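Local structure of Ice-binding protein 1 (Shewanella frigidimarina, 6BG8) at residues 200-214 with 218-232. The protein adsorbs the bacterium onto ice, probably through this C-terminal domain, restrains ice-crystal growth and lowers the freezing point of water. Sequence-based numbering, arbitrary orientation.
With PO4 (phosphate ion), chain H.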
# COMPACT_ATOMS: atom_id res chain seq x y z
N GLY A 200 3.78 -0.56 -6.11
CA GLY A 200 4.52 -0.56 -4.86
C GLY A 200 3.62 -0.68 -3.64
O GLY A 200 2.40 -0.58 -3.71
N ASN A 201 4.28 -0.91 -2.50
CA ASN A 201 3.60 -1.02 -1.21
C ASN A 201 3.63 0.33 -0.53
O ASN A 201 4.70 0.82 -0.14
CB ASN A 201 4.27 -2.09 -0.35
CG ASN A 201 4.33 -3.43 -1.02
OD1 ASN A 201 3.35 -4.18 -1.02
ND2 ASN A 201 5.47 -3.76 -1.63
N VAL A 202 2.46 0.93 -0.35
CA VAL A 202 2.36 2.28 0.21
C VAL A 202 2.13 2.17 1.72
O VAL A 202 1.16 1.55 2.16
CB VAL A 202 1.23 3.06 -0.46
CG1 VAL A 202 1.11 4.45 0.13
CG2 VAL A 202 1.46 3.15 -1.96
N PHE A 203 3.03 2.76 2.50
CA PHE A 203 2.89 2.89 3.96
C PHE A 203 2.77 4.38 4.28
O PHE A 203 3.77 5.06 4.53
CB PHE A 203 4.09 2.28 4.69
CG PHE A 203 4.16 0.78 4.57
CD1 PHE A 203 4.62 0.18 3.40
CD2 PHE A 203 3.81 -0.02 5.65
CE1 PHE A 203 4.70 -1.20 3.30
CE2 PHE A 203 3.88 -1.40 5.56
CZ PHE A 203 4.34 -1.99 4.38
N ALA A 204 1.54 4.90 4.25
CA ALA A 204 1.28 6.29 4.59
C ALA A 204 0.95 6.39 6.07
O ALA A 204 0.12 5.64 6.58
CB ALA A 204 0.12 6.84 3.76
N TRP A 205 1.63 7.31 6.77
CA TRP A 205 1.34 7.46 8.19
C TRP A 205 -0.09 7.90 8.41
O TRP A 205 -0.77 7.41 9.33
CB TRP A 205 2.31 8.45 8.84
CG TRP A 205 1.99 8.64 10.29
CD1 TRP A 205 1.36 9.70 10.88
CD2 TRP A 205 2.27 7.71 11.35
NE1 TRP A 205 1.24 9.50 12.23
CE2 TRP A 205 1.79 8.28 12.55
CE3 TRP A 205 2.88 6.45 11.40
CZ2 TRP A 205 1.91 7.64 13.78
CZ3 TRP A 205 3.00 5.82 12.64
CH2 TRP A 205 2.51 6.41 13.80
N SER A 206 -0.58 8.83 7.59
CA SER A 206 -1.94 9.33 7.73
C SER A 206 -2.91 8.55 6.86
O SER A 206 -3.48 7.56 7.32
CB SER A 206 -2.00 10.82 7.40
OG SER A 206 -1.33 11.09 6.19
N GLU A 207 -3.09 8.96 5.60
CA GLU A 207 -4.10 8.37 4.74
C GLU A 207 -3.56 8.16 3.33
O GLU A 207 -2.58 8.78 2.92
CB GLU A 207 -5.37 9.24 4.68
CG GLU A 207 -5.14 10.66 4.17
CD GLU A 207 -6.42 11.50 4.14
OE1 GLU A 207 -7.47 10.98 3.70
OE2 GLU A 207 -6.36 12.69 4.54
N VAL A 208 -4.23 7.27 2.59
CA VAL A 208 -3.97 7.06 1.17
C VAL A 208 -5.23 7.42 0.40
O VAL A 208 -6.31 6.90 0.71
CB VAL A 208 -3.56 5.60 0.87
CG1 VAL A 208 -3.23 5.43 -0.61
CG2 VAL A 208 -2.39 5.16 1.75
N ASN A 209 -5.10 8.30 -0.58
CA ASN A 209 -6.23 8.70 -1.42
C ASN A 209 -5.89 8.33 -2.85
O ASN A 209 -5.02 8.96 -3.47
CB ASN A 209 -6.51 10.20 -1.29
CG ASN A 209 -6.64 10.67 0.16
OD1 ASN A 209 -6.17 11.75 0.52
ND2 ASN A 209 -7.29 9.86 1.00
N VAL A 210 -6.58 7.33 -3.39
CA VAL A 210 -6.39 6.90 -4.78
C VAL A 210 -7.47 7.56 -5.62
O VAL A 210 -8.67 7.38 -5.35
CB VAL A 210 -6.44 5.37 -4.90
CG1 VAL A 210 -5.93 4.93 -6.28
CG2 VAL A 210 -5.63 4.71 -3.77
N ARG A 211 -7.07 8.33 -6.62
CA ARG A 211 -8.01 9.17 -7.33
C ARG A 211 -8.58 8.42 -8.54
O ARG A 211 -8.10 7.35 -8.92
CB ARG A 211 -7.34 10.49 -7.71
CG ARG A 211 -7.06 11.35 -6.47
CD ARG A 211 -6.10 12.48 -6.69
NE ARG A 211 -6.54 13.44 -7.70
CZ ARG A 211 -7.41 14.41 -7.48
NH1 ARG A 211 -7.97 14.55 -6.28
NH2 ARG A 211 -7.74 15.24 -8.46
N THR A 212 -9.64 9.00 -9.11
CA THR A 212 -10.50 8.37 -10.11
C THR A 212 -9.74 7.54 -11.13
O THR A 212 -8.92 8.07 -11.89
CB THR A 212 -11.30 9.47 -10.82
OG1 THR A 212 -11.74 10.44 -9.86
CG2 THR A 212 -12.51 8.87 -11.50
N GLY A 213 -10.01 6.24 -11.18
CA GLY A 213 -9.55 5.41 -12.28
C GLY A 213 -8.12 4.92 -12.21
O GLY A 213 -7.70 4.17 -13.10
N ALA A 214 -7.35 5.31 -11.20
CA ALA A 214 -5.98 4.83 -11.10
C ALA A 214 -5.94 3.31 -10.91
O ALA A 214 -6.86 2.71 -10.34
CB ALA A 214 -5.24 5.52 -9.95
N GLY A 218 0.20 -3.52 -5.85
CA GLY A 218 1.01 -3.38 -4.66
C GLY A 218 0.18 -3.56 -3.42
O GLY A 218 -0.55 -4.55 -3.32
N ARG A 219 0.28 -2.63 -2.48
CA ARG A 219 -0.52 -2.65 -1.25
C ARG A 219 -0.74 -1.21 -0.80
O ARG A 219 0.09 -0.34 -1.05
CB ARG A 219 0.18 -3.42 -0.13
CG ARG A 219 0.31 -4.92 -0.34
CD ARG A 219 0.98 -5.56 0.87
NE ARG A 219 1.10 -7.01 0.73
CZ ARG A 219 2.07 -7.61 0.05
NH1 ARG A 219 3.00 -6.89 -0.57
NH2 ARG A 219 2.12 -8.93 -0.01
N LEU A 220 -1.86 -0.97 -0.11
CA LEU A 220 -2.20 0.37 0.38
C LEU A 220 -2.45 0.32 1.88
O LEU A 220 -3.45 -0.24 2.32
CB LEU A 220 -3.43 0.91 -0.36
CG LEU A 220 -3.26 0.97 -1.88
CD1 LEU A 220 -4.56 1.33 -2.56
CD2 LEU A 220 -2.14 1.95 -2.26
N PHE A 221 -1.54 0.92 2.66
CA PHE A 221 -1.63 0.96 4.12
C PHE A 221 -1.76 2.40 4.59
O PHE A 221 -0.96 3.25 4.21
CB PHE A 221 -0.37 0.35 4.79
CG PHE A 221 -0.15 -1.11 4.49
CD1 PHE A 221 -0.85 -2.08 5.17
CD2 PHE A 221 0.81 -1.50 3.57
CE1 PHE A 221 -0.64 -3.43 4.91
CE2 PHE A 221 1.03 -2.85 3.30
CZ PHE A 221 0.31 -3.81 3.98
N ALA A 222 -2.75 2.66 5.46
CA ALA A 222 -2.87 3.93 6.15
C ALA A 222 -2.71 3.65 7.64
O ALA A 222 -3.60 3.04 8.26
CB ALA A 222 -4.20 4.61 5.84
N VAL A 223 -1.58 4.06 8.22
CA VAL A 223 -1.25 3.61 9.57
C VAL A 223 -2.21 4.19 10.60
O VAL A 223 -2.62 3.49 11.54
CB VAL A 223 0.22 3.94 9.91
CG1 VAL A 223 0.53 3.51 11.35
CG2 VAL A 223 1.16 3.25 8.92
N THR A 224 -2.57 5.47 10.47
CA THR A 224 -3.40 6.12 11.48
C THR A 224 -4.74 6.62 10.98
O THR A 224 -5.57 7.02 11.81
CB THR A 224 -2.67 7.30 12.15
OG1 THR A 224 -2.48 8.36 11.20
CG2 THR A 224 -1.33 6.86 12.70
N ASP A 225 -5.00 6.62 9.67
CA ASP A 225 -6.30 7.08 9.22
C ASP A 225 -6.91 6.12 8.21
O ASP A 225 -7.26 4.99 8.58
CB ASP A 225 -6.22 8.50 8.66
CG ASP A 225 -7.59 9.15 8.51
OD1 ASP A 225 -8.57 8.61 9.06
OD2 ASP A 225 -7.68 10.19 7.82
N GLN A 226 -7.00 6.51 6.94
CA GLN A 226 -7.93 5.84 6.04
C GLN A 226 -7.30 5.59 4.67
O GLN A 226 -6.39 6.30 4.24
CB GLN A 226 -9.21 6.66 5.84
CG GLN A 226 -8.97 8.00 5.17
CD GLN A 226 -10.24 8.81 4.99
OE1 GLN A 226 -11.34 8.31 5.25
NE2 GLN A 226 -10.10 10.06 4.56
N VAL A 227 -7.84 4.60 3.97
CA VAL A 227 -7.56 4.41 2.55
C VAL A 227 -8.85 4.69 1.80
O VAL A 227 -9.89 4.08 2.08
CB VAL A 227 -7.07 2.99 2.25
CG1 VAL A 227 -6.84 2.84 0.75
CG2 VAL A 227 -5.79 2.66 3.01
N THR A 228 -8.80 5.61 0.84
CA THR A 228 -9.97 5.91 0.02
C THR A 228 -9.68 5.58 -1.44
O THR A 228 -8.59 5.88 -1.94
CB THR A 228 -10.42 7.38 0.15
OG1 THR A 228 -9.48 8.25 -0.50
CG2 THR A 228 -10.56 7.75 1.61
N LEU A 229 -10.65 4.95 -2.08
CA LEU A 229 -10.62 4.61 -3.50
C LEU A 229 -11.70 5.37 -4.25
O LEU A 229 -12.77 5.66 -3.72
CB LEU A 229 -10.86 3.12 -3.73
CG LEU A 229 -9.97 2.10 -3.03
CD1 LEU A 229 -10.30 0.73 -3.61
CD2 LEU A 229 -8.51 2.47 -3.26
N ASP A 230 -11.41 5.66 -5.51
CA ASP A 230 -12.37 6.23 -6.45
C ASP A 230 -12.25 5.41 -7.74
O ASP A 230 -11.40 5.69 -8.58
CB ASP A 230 -12.10 7.72 -6.66
CG ASP A 230 -13.14 8.39 -7.55
OD1 ASP A 230 -14.06 7.70 -8.05
OD2 ASP A 230 -13.01 9.61 -7.76
N ALA A 231 -13.08 4.37 -7.86
CA ALA A 231 -13.15 3.55 -9.07
C ALA A 231 -11.78 3.04 -9.51
O ALA A 231 -11.31 3.29 -10.62
CB ALA A 231 -13.82 4.33 -10.21
N ASN A 232 -11.12 2.30 -8.61
CA ASN A 232 -9.76 1.85 -8.85
C ASN A 232 -9.69 0.34 -9.02
O ASN A 232 -10.42 -0.40 -8.37
CB ASN A 232 -8.84 2.25 -7.70
CG ASN A 232 -8.88 3.72 -7.42
OD1 ASN A 232 -9.23 4.14 -6.31
ND2 ASN A 232 -8.54 4.52 -8.42
P PO4 H . -4.94 14.45 -11.10
O1 PO4 H . -3.64 15.20 -11.04
O2 PO4 H . -6.09 15.41 -10.88
O3 PO4 H . -5.02 13.42 -9.98
O4 PO4 H . -5.06 13.79 -12.45
O HOH W 1 -5.47 11.76 7.66
O HOH W 2 -9.87 8.49 -3.14
O HOH W 3 -10.74 10.98 -6.92
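Two successive coils of the beta-solenoid of the ice-binding domain lie against each other here, strand 201-204 running parallel to 219-222 and, past the connecting loop, 208-210 to 226-229. Between the two ladders the register slips by one residue. F203 and F221 project to the same side and form an offset stack, with F221 CD2 over the centre of the F203 ring and the planes 26° apart. Further back along these strands, R219 NH1 donates a hydrogen bond of 2.8 Å to N201 OD1, which lies almost in the guanidinium plane. Facing the interior, V210 CG2 meets L220 CD1 at 3.7 Å, joining the two walls, and also L229 CD2 on the adjacent strand of its own wall. In the connecting loops T224 OG1 sits between the backbone N and the carbonyl carbon (chi1 68°), where it donates a hydrogen bond of 2.7 Å to W205 O, while CG2 lies over the six-membered ring of W205 as a CH-pi contact. E207 OE1 is gripped from opposite faces of its carboxylate by Q226 NE2 (2.9 Å) and N209 ND2. At the far turn T212, probably ice-binding as in relatives, donates a hydrogen bond from OG1 to D230 OD2 (2.6 Å), while N232 ND2 bonds to R211 O and A214 O across the type II turn 211-214. Helix 84-103 packs on F203 and F221, and strands 190-192 and 14-18 touch V202 and A222 respectively.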